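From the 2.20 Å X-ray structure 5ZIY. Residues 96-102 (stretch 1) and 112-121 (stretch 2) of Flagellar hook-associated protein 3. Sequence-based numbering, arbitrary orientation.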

# COMPACT_ATOMS: atom_id res chain seq x y z
N ILE A 96 2.74 -6.31 -3.16
CA ILE A 96 1.81 -5.99 -2.09
C ILE A 96 0.42 -5.60 -2.58
O ILE A 96 -0.59 -5.72 -1.81
CB ILE A 96 2.34 -4.90 -1.14
CG1 ILE A 96 2.76 -3.68 -1.91
CG2 ILE A 96 3.58 -5.43 -0.31
CD1 ILE A 96 2.80 -2.40 -1.04
N PHE A 97 0.36 -5.12 -3.82
CA PHE A 97 -0.92 -4.81 -4.50
C PHE A 97 -1.22 -5.71 -5.70
O PHE A 97 -2.15 -5.43 -6.52
CB PHE A 97 -0.94 -3.34 -4.88
CG PHE A 97 -0.84 -2.44 -3.71
CD1 PHE A 97 -1.86 -2.40 -2.77
CD2 PHE A 97 0.23 -1.60 -3.55
CE1 PHE A 97 -1.77 -1.55 -1.67
CE2 PHE A 97 0.30 -0.75 -2.45
CZ PHE A 97 -0.70 -0.74 -1.51
N GLY A 98 -0.54 -6.85 -5.75
CA GLY A 98 -0.78 -7.85 -6.77
C GLY A 98 -1.20 -9.24 -6.32
O GLY A 98 -1.09 -10.22 -7.07
N GLY A 99 -1.71 -9.33 -5.09
CA GLY A 99 -2.24 -10.58 -4.54
C GLY A 99 -1.31 -11.76 -4.66
O GLY A 99 -0.12 -11.67 -4.37
N ASP A 100 -1.85 -12.88 -5.15
CA ASP A 100 -1.12 -14.13 -5.06
C ASP A 100 -0.35 -14.54 -6.31
O ASP A 100 0.07 -15.68 -6.42
CB ASP A 100 -2.06 -15.26 -4.62
CG ASP A 100 -3.20 -15.49 -5.58
OD1 ASP A 100 -3.46 -14.63 -6.46
OD2 ASP A 100 -3.85 -16.53 -5.43
N SER A 101 -0.16 -13.64 -7.28
CA SER A 101 0.69 -13.97 -8.42
C SER A 101 1.76 -12.91 -8.59
O SER A 101 1.49 -11.75 -8.41
CB SER A 101 -0.14 -14.10 -9.66
OG SER A 101 0.68 -14.45 -10.75
N ALA A 102 2.96 -13.35 -8.95
CA ALA A 102 4.11 -12.48 -9.15
C ALA A 102 4.81 -12.80 -10.48
O ALA A 102 5.99 -12.56 -10.64
CB ALA A 102 5.10 -12.68 -8.00
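Stretch 2 112-121: TYQGGKNDVN

Stretch 2 (T112 to N121) packs as an irregular segment, mostly extended but bent at Q114 and K117, against the type II' beta turn that runs from G98 to S101; the contact buries 369 Å². Stretch 1 has no regular helix or strand, and stretch 2 is loop or turn until V120 and N121, where a strand begins that continues later in the chain. At F97 the backbone makes the contact: its O sits 3.4 Å from CE1 of Y113, at the ring edge and near the ring plane, while the phenyl end leads away from stretch 2. G98 lies beside G115, CA to CA 4.4 Å; the nearest CA pairs, G98 with G115, G99 with D119 (4.5 Å) and S101 with G116 (4.3 Å), do not advance in one direction, so neither a parallel nor an antiparallel register applies. G98 O accepts a hydrogen bond from G116 N (2.8 Å, 157°), which ties the start of the turn to the middle of stretch 2. The hydroxyl of Y113 reaches the same place, OH being 3.3 Å from G98 C, and is held by its own hydrogen bond to G116 O (2.7 Å). G99, with a positive phi of 51° that favours glycine, brings its CA to 3.2 Å from N118 O; a CB here would point toward stretch 2 and clash with that oxygen. D100 has the most covered surface of the turn. Its side chain (chi1 p) swings its end nearer, so that OD1 accepts a hydrogen bond from N118 N (3.2 Å, 151°) and lies 3.2 Å from G116 CA, a spot open because G116 has no CB. D100 N is 2.9 Å from N118 O, and in the side chains D100 CB meets V120 CG2 at 3.6 Å. S101 points its CB toward stretch 2, 3.7 Å from G116 CA; its OG, 2.5 Å from the oxygen of water 1, connects through that water, by a weak bond of 3.5 Å, to Q114 O.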

# COMPACT_ATOMS: atom_id res chain seq x y z
N THR A 112 -4.33 -1.13 -16.13
CA THR A 112 -4.82 -2.51 -16.22
C THR A 112 -4.18 -3.38 -15.18
O THR A 112 -2.98 -3.33 -15.00
CB THR A 112 -4.48 -3.18 -17.59
OG1 THR A 112 -4.60 -2.23 -18.64
CG2 THR A 112 -5.40 -4.39 -17.88
N TYR A 113 -5.00 -4.16 -14.48
CA TYR A 113 -4.55 -5.08 -13.48
C TYR A 113 -4.21 -6.43 -14.11
O TYR A 113 -5.05 -7.06 -14.79
CB TYR A 113 -5.63 -5.26 -12.42
CG TYR A 113 -5.20 -6.14 -11.25
CD1 TYR A 113 -4.29 -5.67 -10.33
CD2 TYR A 113 -5.72 -7.42 -11.08
CE1 TYR A 113 -3.89 -6.41 -9.28
CE2 TYR A 113 -5.32 -8.20 -10.03
CZ TYR A 113 -4.38 -7.66 -9.09
OH TYR A 113 -3.95 -8.40 -8.01
N GLN A 114 -2.99 -6.90 -13.86
CA GLN A 114 -2.56 -8.23 -14.30
C GLN A 114 -2.03 -9.04 -13.11
O GLN A 114 -1.28 -9.97 -13.28
CB GLN A 114 -1.52 -8.16 -15.45
CG GLN A 114 -1.03 -6.80 -15.80
CD GLN A 114 0.11 -6.74 -16.84
OE1 GLN A 114 -0.09 -7.04 -18.02
NE2 GLN A 114 1.31 -6.29 -16.39
N GLY A 115 -2.41 -8.67 -11.88
CA GLY A 115 -1.93 -9.41 -10.72
C GLY A 115 -2.74 -10.66 -10.46
O GLY A 115 -3.56 -11.10 -11.30
N GLY A 116 -2.54 -11.22 -9.27
CA GLY A 116 -3.29 -12.39 -8.79
C GLY A 116 -4.71 -12.04 -8.38
O GLY A 116 -4.98 -10.90 -7.90
N LYS A 117 -5.63 -12.99 -8.55
CA LYS A 117 -7.02 -12.75 -8.17
C LYS A 117 -7.17 -12.67 -6.67
O LYS A 117 -7.97 -11.90 -6.21
CB LYS A 117 -7.99 -13.85 -8.71
N ASN A 118 -6.43 -13.47 -5.90
CA ASN A 118 -6.68 -13.55 -4.46
C ASN A 118 -5.60 -12.90 -3.60
O ASN A 118 -4.46 -12.81 -3.99
CB ASN A 118 -6.87 -15.00 -4.03
CG ASN A 118 -8.03 -15.67 -4.75
OD1 ASN A 118 -9.21 -15.30 -4.56
ND2 ASN A 118 -7.71 -16.60 -5.61
N ASP A 119 -6.00 -12.52 -2.39
CA ASP A 119 -5.09 -12.02 -1.37
C ASP A 119 -4.24 -13.14 -0.84
O ASP A 119 -4.61 -14.30 -0.96
CB ASP A 119 -5.91 -11.47 -0.21
CG ASP A 119 -6.76 -10.29 -0.60
OD1 ASP A 119 -6.46 -9.65 -1.62
OD2 ASP A 119 -7.77 -10.02 0.12
N VAL A 120 -3.08 -12.77 -0.29
CA VAL A 120 -2.19 -13.68 0.44
C VAL A 120 -2.22 -13.30 1.95
O VAL A 120 -1.84 -12.19 2.32
CB VAL A 120 -0.73 -13.60 -0.06
CG1 VAL A 120 0.20 -14.40 0.87
CG2 VAL A 120 -0.63 -14.09 -1.53
N ASN A 121 -2.69 -14.24 2.76
CA ASN A 121 -2.77 -14.15 4.21
C ASN A 121 -1.56 -14.70 4.88
O ASN A 121 -1.03 -15.72 4.47
CB ASN A 121 -3.96 -14.94 4.76
CG ASN A 121 -5.27 -14.17 4.63
OD1 ASN A 121 -5.30 -13.02 4.15
ND2 ASN A 121 -6.35 -14.78 5.10
O HOH W 1 0.97 -12.41 -12.21